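Uncharacterized protein (Nitrosospira multiformis, PDB 3P51) is of unknown function but belongs to the polyketide cyclase and lipid-transport family of the Bet v 1-like clan, consistent with binding of a hydrophobic ligand. Local coordinates at residues A[16-21]-A[65-70]. Residues are numbered along the deposited sequence; the frame is centred on the assembly and turned at random.
Sequences RVWSRI and YSEIER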
ATOM      1  N   ARG A  16     -23.271  -4.446   1.587  1.00 41.87           N
ATOM      2  CA  ARG A  16     -24.372  -3.504   1.752  1.00 44.11           C
ATOM      3  C   ARG A  16     -23.868  -2.088   2.013  1.00 44.58           C
ATOM      4  O   ARG A  16     -24.377  -1.106   1.444  1.00 40.16           O
ATOM      5  CB  ARG A  16     -25.269  -3.963   2.899  1.00 48.06           C
ATOM      6  CG  ARG A  16     -26.581  -3.226   3.011  1.00 57.01           C
ATOM      7  CD  ARG A  16     -27.670  -4.185   3.451  1.00 67.60           C
ATOM      8  NE  ARG A  16     -28.900  -3.487   3.805  1.00 78.01           N
ATOM      9  CZ  ARG A  16     -29.234  -3.152   5.047  1.00 83.27           C
ATOM     10  NH1 ARG A  16     -28.427  -3.447   6.058  1.00 83.18           N
ATOM     11  NH2 ARG A  16     -30.377  -2.519   5.278  1.00 85.51           N
ATOM     12  N   VAL A  17     -22.876  -1.966   2.886  1.00 42.85           N
ATOM     13  CA  VAL A  17     -22.320  -0.649   3.169  1.00 39.88           C
ATOM     14  C   VAL A  17     -21.701  -0.067   1.906  1.00 39.96           C
ATOM     15  O   VAL A  17     -21.927   1.092   1.578  1.00 39.02           O
ATOM     16  CB  VAL A  17     -21.270  -0.680   4.287  1.00 36.45           C
ATOM     17  CG1 VAL A  17     -20.795   0.727   4.563  1.00 33.34           C
ATOM     18  CG2 VAL A  17     -21.859  -1.292   5.562  1.00 35.02           C
ATOM     19  N   TRP A  18     -20.923  -0.875   1.190  1.00 39.50           N
ATOM     20  CA  TRP A  18     -20.306  -0.400  -0.048  1.00 38.70           C
ATOM     21  C   TRP A  18     -21.378   0.043  -1.041  1.00 41.00           C
ATOM     22  O   TRP A  18     -21.278   1.107  -1.643  1.00 34.45           O
ATOM     23  CB  TRP A  18     -19.403  -1.483  -0.662  1.00 32.20           C
ATOM     24  CG  TRP A  18     -18.642  -1.033  -1.904  1.00 34.65           C
ATOM     25  CD1 TRP A  18     -18.698  -1.601  -3.151  1.00 35.29           C
ATOM     26  CD2 TRP A  18     -17.735   0.077  -2.014  1.00 33.47           C
ATOM     27  NE1 TRP A  18     -17.878  -0.919  -4.020  1.00 35.50           N
ATOM     28  CE2 TRP A  18     -17.271   0.108  -3.351  1.00 34.81           C
ATOM     29  CE3 TRP A  18     -17.259   1.037  -1.113  1.00 36.61           C
ATOM     30  CZ2 TRP A  18     -16.357   1.069  -3.813  1.00 34.36           C
ATOM     31  CZ3 TRP A  18     -16.346   2.008  -1.576  1.00 38.71           C
ATOM     32  CH2 TRP A  18     -15.912   2.009  -2.913  1.00 37.90           C
ATOM     33  N   SER A  19     -22.414  -0.775  -1.212  1.00 41.50           N
ATOM     34  CA  SER A  19     -23.461  -0.447  -2.171  1.00 39.79           C
ATOM     35  C   SER A  19     -24.033   0.942  -1.900  1.00 42.25           C
ATOM     36  O   SER A  19     -24.435   1.663  -2.817  1.00 41.83           O
ATOM     37  CB  SER A  19     -24.569  -1.503  -2.149  1.00 42.78           C
ATOM     38  OG  SER A  19     -25.691  -1.035  -2.871  1.00 51.46           O
ATOM     39  N   ARG A  20     -24.059   1.314  -0.628  1.00 41.48           N
ATOM     40  CA  ARG A  20     -24.632   2.586  -0.214  1.00 37.35           C
ATOM     41  C   ARG A  20     -23.702   3.792  -0.465  1.00 40.40           C
ATOM     42  O   ARG A  20     -24.172   4.861  -0.847  1.00 40.59           O
ATOM     43  CB  ARG A  20     -25.014   2.512   1.270  1.00 36.99           C
ATOM     44  CG  ARG A  20     -25.707   3.766   1.817  1.00 37.24           C
ATOM     45  CD  ARG A  20     -27.128   3.895   1.277  1.00 42.13           C
ATOM     46  NE  ARG A  20     -27.907   4.889   2.020  1.00 47.98           N
ATOM     47  CZ  ARG A  20     -28.317   6.058   1.531  1.00 51.76           C
ATOM     48  NH1 ARG A  20     -28.031   6.394   0.280  1.00 51.34           N
ATOM     49  NH2 ARG A  20     -29.029   6.885   2.295  1.00 50.37           N
ATOM     50  N   ILE A  21     -22.394   3.624  -0.255  1.00 35.85           N
ATOM     51  CA  ILE A  21     -21.466   4.764  -0.304  1.00 35.87           C
ATOM     52  C   ILE A  21     -20.604   4.835  -1.563  1.00 38.26           C
ATOM     53  O   ILE A  21     -19.838   5.770  -1.729  1.00 41.79           O
ATOM     54  CB  ILE A  21     -20.499   4.747   0.890  1.00 33.97           C
ATOM     55  CG1 ILE A  21     -19.580   3.524   0.818  1.00 33.82           C
ATOM     56  CG2 ILE A  21     -21.272   4.768   2.203  1.00 33.29           C
ATOM     57  CD1 ILE A  21     -18.263   3.707   1.531  1.00 39.03           C
ATOM     58  N   TYR A  65     -10.139   5.560  -7.300  1.00 30.74           N
ATOM     59  CA  TYR A  65     -11.303   4.743  -6.968  1.00 32.83           C
ATOM     60  C   TYR A  65     -10.908   3.273  -7.096  1.00 35.20           C
ATOM     61  O   TYR A  65     -10.259   2.874  -8.070  1.00 33.03           O
ATOM     62  CB  TYR A  65     -12.457   5.062  -7.918  1.00 35.40           C
ATOM     63  CG  TYR A  65     -13.791   4.461  -7.539  1.00 31.37           C
ATOM     64  CD1 TYR A  65     -14.793   5.246  -6.985  1.00 32.32           C
ATOM     65  CD2 TYR A  65     -14.052   3.115  -7.745  1.00 31.76           C
ATOM     66  CE1 TYR A  65     -16.033   4.698  -6.644  1.00 35.18           C
ATOM     67  CE2 TYR A  65     -15.285   2.555  -7.411  1.00 35.56           C
ATOM     68  CZ  TYR A  65     -16.271   3.361  -6.857  1.00 36.80           C
ATOM     69  OH  TYR A  65     -17.497   2.822  -6.520  1.00 37.74           O
ATOM     70  N   SER A  66     -11.276   2.479  -6.099  1.00 36.59           N
ATOM     71  CA  SER A  66     -10.993   1.055  -6.114  1.00 31.68           C
ATOM     72  C   SER A  66     -12.237   0.245  -5.756  1.00 33.78           C
ATOM     73  O   SER A  66     -12.730   0.296  -4.624  1.00 32.06           O
ATOM     74  CB  SER A  66      -9.850   0.713  -5.162  1.00 32.64           C
ATOM     75  OG  SER A  66      -9.528  -0.673  -5.258  1.00 33.17           O
ATOM     76  N   GLU A  67     -12.754  -0.490  -6.734  1.00 33.40           N
ATOM     77  CA  GLU A  67     -13.871  -1.378  -6.483  1.00 32.53           C
ATOM     78  C   GLU A  67     -13.354  -2.569  -5.675  1.00 36.05           C
ATOM     79  O   GLU A  67     -14.016  -3.035  -4.744  1.00 38.45           O
ATOM     80  CB  GLU A  67     -14.479  -1.856  -7.806  1.00 37.76           C
ATOM     81  CG  GLU A  67     -15.530  -2.947  -7.650  1.00 40.24           C
ATOM     82  CD  GLU A  67     -16.803  -2.436  -6.986  1.00 45.19           C
ATOM     83  OE1 GLU A  67     -16.996  -1.202  -6.915  1.00 43.61           O
ATOM     84  OE2 GLU A  67     -17.611  -3.274  -6.537  1.00 47.54           O
ATOM     85  N   ILE A  68     -12.168  -3.060  -6.033  1.00 35.10           N
ATOM     86  CA  ILE A  68     -11.631  -4.249  -5.381  1.00 35.02           C
ATOM     87  C   ILE A  68     -11.272  -3.979  -3.921  1.00 36.84           C
ATOM     88  O   ILE A  68     -11.519  -4.819  -3.066  1.00 36.26           O
ATOM     89  CB  ILE A  68     -10.438  -4.852  -6.149  1.00 37.44           C
ATOM     90  CG1 ILE A  68      -9.947  -6.137  -5.470  1.00 46.14           C
ATOM     91  CG2 ILE A  68      -9.315  -3.845  -6.298  1.00 31.74           C
ATOM     92  CD1 ILE A  68      -8.729  -6.761  -6.147  1.00 49.84           C
ATOM     93  N   GLU A  69     -10.721  -2.800  -3.625  1.00 32.87           N
ATOM     94  CA  GLU A  69     -10.372  -2.479  -2.238  1.00 34.96           C
ATOM     95  C   GLU A  69     -11.475  -1.682  -1.544  1.00 36.47           C
ATOM     96  O   GLU A  69     -11.378  -1.400  -0.354  1.00 42.36           O
ATOM     97  CB  GLU A  69      -9.063  -1.683  -2.157  1.00 41.04           C
ATOM     98  CG  GLU A  69      -7.881  -2.288  -2.913  1.00 47.80           C
ATOM     99  CD  GLU A  69      -7.382  -3.578  -2.301  1.00 59.17           C
ATOM    100  OE1 GLU A  69      -7.736  -3.850  -1.133  1.00 61.82           O
ATOM    101  OE2 GLU A  69      -6.643  -4.323  -2.993  1.00 63.20           O
ATOM    102  N   ARG A  70     -12.511  -1.300  -2.287  1.00 33.56           N
ATOM    103  CA  ARG A  70     -13.599  -0.506  -1.716  1.00 33.35           C
ATOM    104  C   ARG A  70     -13.064   0.783  -1.126  1.00 35.88           C
ATOM    105  O   ARG A  70     -13.223   1.045   0.068  1.00 35.76           O
ATOM    106  CB  ARG A  70     -14.338  -1.288  -0.626  1.00 35.29           C
ATOM    107  CG  ARG A  70     -14.918  -2.626  -1.095  1.00 36.79           C
ATOM    108  CD  ARG A  70     -15.881  -3.189  -0.060  1.00 38.39           C
ATOM    109  NE  ARG A  70     -16.531  -4.418  -0.513  1.00 38.32           N
ATOM    110  CZ  ARG A  70     -16.067  -5.640  -0.269  1.00 38.59           C
ATOM    111  NH1 ARG A  70     -14.946  -5.801   0.432  1.00 34.21           N
ATOM    112  NH2 ARG A  70     -16.718  -6.703  -0.730  1.00 40.32           N
TER
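Trp18 drives its indole from helix 14-21 into the turn joining strands 58-66 and 71-78, where Arg70 CA sits over one face of the six-membered ring, 3.6 Å from its centroid, in a CH-pi contact. This half is the tight part: Arg70 CB lies 3.8 Å from Trp18 CE3. With CG anti to the backbone N (chi1 -176°), the indole reaches away from the helix and meets Tyr65 obliquely, Trp18 CZ2 standing 3.8 Å from Tyr65 CZ; the tyrosine hydroxyl is hydrogen-bonded to the carbonyl of Arg22. On the looser side Glu67 and the Arg70 chain are partly exposed, and Glu67 also touches Val48 of a neighbouring subunit. Trp18 NE1 donates a 3.0 Å, nearly straight bond to Glu67 OE1, which lies in the indole plane, whereas the N-H meets it from above the carboxylate plane. A leucine at Trp18 would probably cost Glu67 the indole N-H and leave Arg70 CA without an aromatic face. Apolar packing thus joins the short helix after the first strand to the antiparallel sheet, consistent with a Bet v 1-like (helix-grip) fold, and the bond to Glu67, with Arg70 over one face, helps to set how the indole is turned.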